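Local coordinates for protein racemase, putative (Roseobacter denitrificans, PDB 3TCS) that binds magnesium and D-alanine at the mouth of a TIM barrel of the mandelate racemase family, and may act as a racemase or hydro-lyase, at residues G255-C260 with T305-N310. Residues are numbered along the deposited sequence; the frame is centred on the assembly and turned at random.
Sequences GGEQDC and TPHCAN. With MG (magnesium ion), chain J; DAL (D-alanine), chain L.
The two irregular barrel loops come closest at E257 and H307, their CA atoms 5.9 Å apart, with E257 carried by a type I turn from G256 to D259 that the bond from D259 N to G256 O (3.0 Å) closes. H307 and D280 are arranged much like the His-Asp dyad of mandelate racemase. E257 CB and CG lie above one imidazole face, offset toward its rim, CB 3.6 Å from H307 CG; E257 OE1 approaches H307 CD2 to 3.1 Å at the rim, the carboxylate turned 50° from the ring. With CG between backbone N and carbonyl carbon (chi1 71°) and the chain extended beyond, OE1 binds magnesium at 2.0 Å. D205, E231, a water and D-alanine N and O fill the shell; that N lies at the imidazole edge, near its plane. E257 OE2 forms a salt bridge with K94 of the second subunit, which also packs on H307. H307 ND1 is hydrogen-bonded to D280 OD2, probably holding the ring's rotation. With an alanine here, D280 is likely to lose its imidazole partner and a gap to open beside E257 and the ligand. The turn links strand 252-255 to helix 262-270; segment 305-310, between helices 287-300 and 314-322, packs C308 against the latter.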
loop_
_atom_site.group_PDB
_atom_site.type_symbol
_atom_site.label_atom_id
_atom_site.label_comp_id
_atom_site.label_asym_id
_atom_site.label_seq_id
_atom_site.Cartn_x
_atom_site.Cartn_y
_atom_site.Cartn_z
ATOM N N GLY B 255 12.790 -9.764 10.575
ATOM C CA GLY B 255 11.546 -9.383 9.928
ATOM C C GLY B 255 11.716 -8.295 8.886
ATOM O O GLY B 255 12.823 -7.790 8.683
ATOM N N GLY B 256 10.615 -7.959 8.216
ATOM C CA GLY B 256 10.628 -6.906 7.216
ATOM C C GLY B 256 10.189 -7.293 5.816
ATOM O O GLY B 256 10.036 -6.419 4.966
ATOM N N GLU B 257 9.941 -8.576 5.567
ATOM C CA GLU B 257 9.581 -8.993 4.213
ATOM C C GLU B 257 8.363 -8.318 3.582
ATOM O O GLU B 257 8.335 -8.134 2.364
ATOM C CB GLU B 257 9.430 -10.514 4.134
ATOM C CG GLU B 257 8.215 -11.076 4.836
ATOM C CD GLU B 257 8.270 -12.584 4.913
ATOM O OE1 GLU B 257 9.262 -13.104 5.464
ATOM O OE2 GLU B 257 7.332 -13.245 4.420
ATOM N N GLN B 258 7.368 -7.946 4.385
ATOM C CA GLN B 258 6.177 -7.281 3.844
ATOM C C GLN B 258 6.278 -5.759 3.850
ATOM O O GLN B 258 5.343 -5.069 3.439
ATOM C CB GLN B 258 4.920 -7.658 4.626
ATOM C CG GLN B 258 4.382 -9.049 4.370
ATOM C CD GLN B 258 4.987 -10.096 5.286
ATOM O OE1 GLN B 258 5.549 -9.779 6.335
ATOM N NE2 GLN B 258 4.855 -11.353 4.901
ATOM N N ASP B 259 7.397 -5.227 4.322
ATOM C CA ASP B 259 7.551 -3.779 4.363
ATOM C C ASP B 259 8.053 -3.210 3.045
ATOM O O ASP B 259 9.155 -3.523 2.598
ATOM C CB ASP B 259 8.471 -3.402 5.519
ATOM C CG ASP B 259 7.815 -3.639 6.861
ATOM O OD1 ASP B 259 6.990 -2.793 7.270
ATOM O OD2 ASP B 259 8.094 -4.683 7.496
ATOM N N CYS B 260 7.224 -2.377 2.418
ATOM C CA CYS B 260 7.567 -1.766 1.135
ATOM C C CYS B 260 7.682 -0.249 1.239
ATOM O O CYS B 260 7.949 0.426 0.243
ATOM C CB CYS B 260 6.500 -2.112 0.093
ATOM S SG CYS B 260 4.863 -1.424 0.461
ATOM N N THR B 305 19.414 -10.161 5.586
ATOM C CA THR B 305 19.151 -11.527 5.140
ATOM C C THR B 305 17.803 -11.422 4.429
ATOM O O THR B 305 16.743 -11.653 5.016
ATOM C CB THR B 305 19.079 -12.484 6.339
ATOM O OG1 THR B 305 20.343 -12.458 7.026
ATOM C CG2 THR B 305 18.788 -13.920 5.881
ATOM N N PRO B 306 17.838 -11.066 3.138
ATOM C CA PRO B 306 16.625 -10.905 2.336
ATOM C C PRO B 306 15.671 -12.085 2.271
ATOM O O PRO B 306 16.048 -13.241 2.472
ATOM C CB PRO B 306 17.166 -10.545 0.949
ATOM C CG PRO B 306 18.520 -9.940 1.240
ATOM C CD PRO B 306 19.041 -10.857 2.314
ATOM N N HIS B 307 14.421 -11.759 1.975
ATOM C CA HIS B 307 13.373 -12.748 1.812
ATOM C C HIS B 307 13.221 -13.020 0.312
ATOM O O HIS B 307 13.162 -12.093 -0.485
ATOM C CB HIS B 307 12.056 -12.203 2.380
ATOM C CG HIS B 307 10.834 -12.933 1.914
ATOM N ND1 HIS B 307 10.253 -12.709 0.683
ATOM C CD2 HIS B 307 10.069 -13.869 2.525
ATOM C CE1 HIS B 307 9.182 -13.473 0.559
ATOM N NE2 HIS B 307 9.048 -14.186 1.663
ATOM N N CYS B 308 13.206 -14.296 -0.056
ATOM C CA CYS B 308 12.989 -14.737 -1.436
ATOM C C CYS B 308 12.449 -16.144 -1.232
ATOM O O CYS B 308 13.177 -17.051 -0.837
ATOM C CB CYS B 308 14.282 -14.701 -2.285
ATOM S SG CYS B 308 15.857 -15.249 -1.568
ATOM N N ALA B 309 11.153 -16.309 -1.489
ATOM C CA ALA B 309 10.476 -17.574 -1.222
ATOM C C ALA B 309 10.066 -18.499 -2.363
ATOM O O ALA B 309 9.303 -19.438 -2.143
ATOM C CB ALA B 309 9.258 -17.296 -0.344
ATOM N N ASN B 310 10.542 -18.249 -3.572
ATOM C CA ASN B 310 10.190 -19.134 -4.672
ATOM C C ASN B 310 11.241 -19.081 -5.756
ATOM O O ASN B 310 12.170 -18.272 -5.694
ATOM C CB ASN B 310 8.807 -18.781 -5.242
ATOM C CG ASN B 310 8.718 -17.350 -5.708
ATOM O OD1 ASN B 310 9.414 -16.945 -6.638
ATOM N ND2 ASN B 310 7.858 -16.569 -5.057
HETATM MG MG MG J . 9.312 -14.808 6.586
HETATM N N DAL L . 10.474 -15.935 4.859
HETATM C CA DAL L . 9.356 -16.857 4.590
HETATM C CB DAL L . 9.492 -17.472 3.204
HETATM C C DAL L . 8.064 -16.117 4.669
HETATM O O DAL L . 7.748 -15.574 5.678
HETATM O O HOH W 1 7.870 -14.046 7.909
#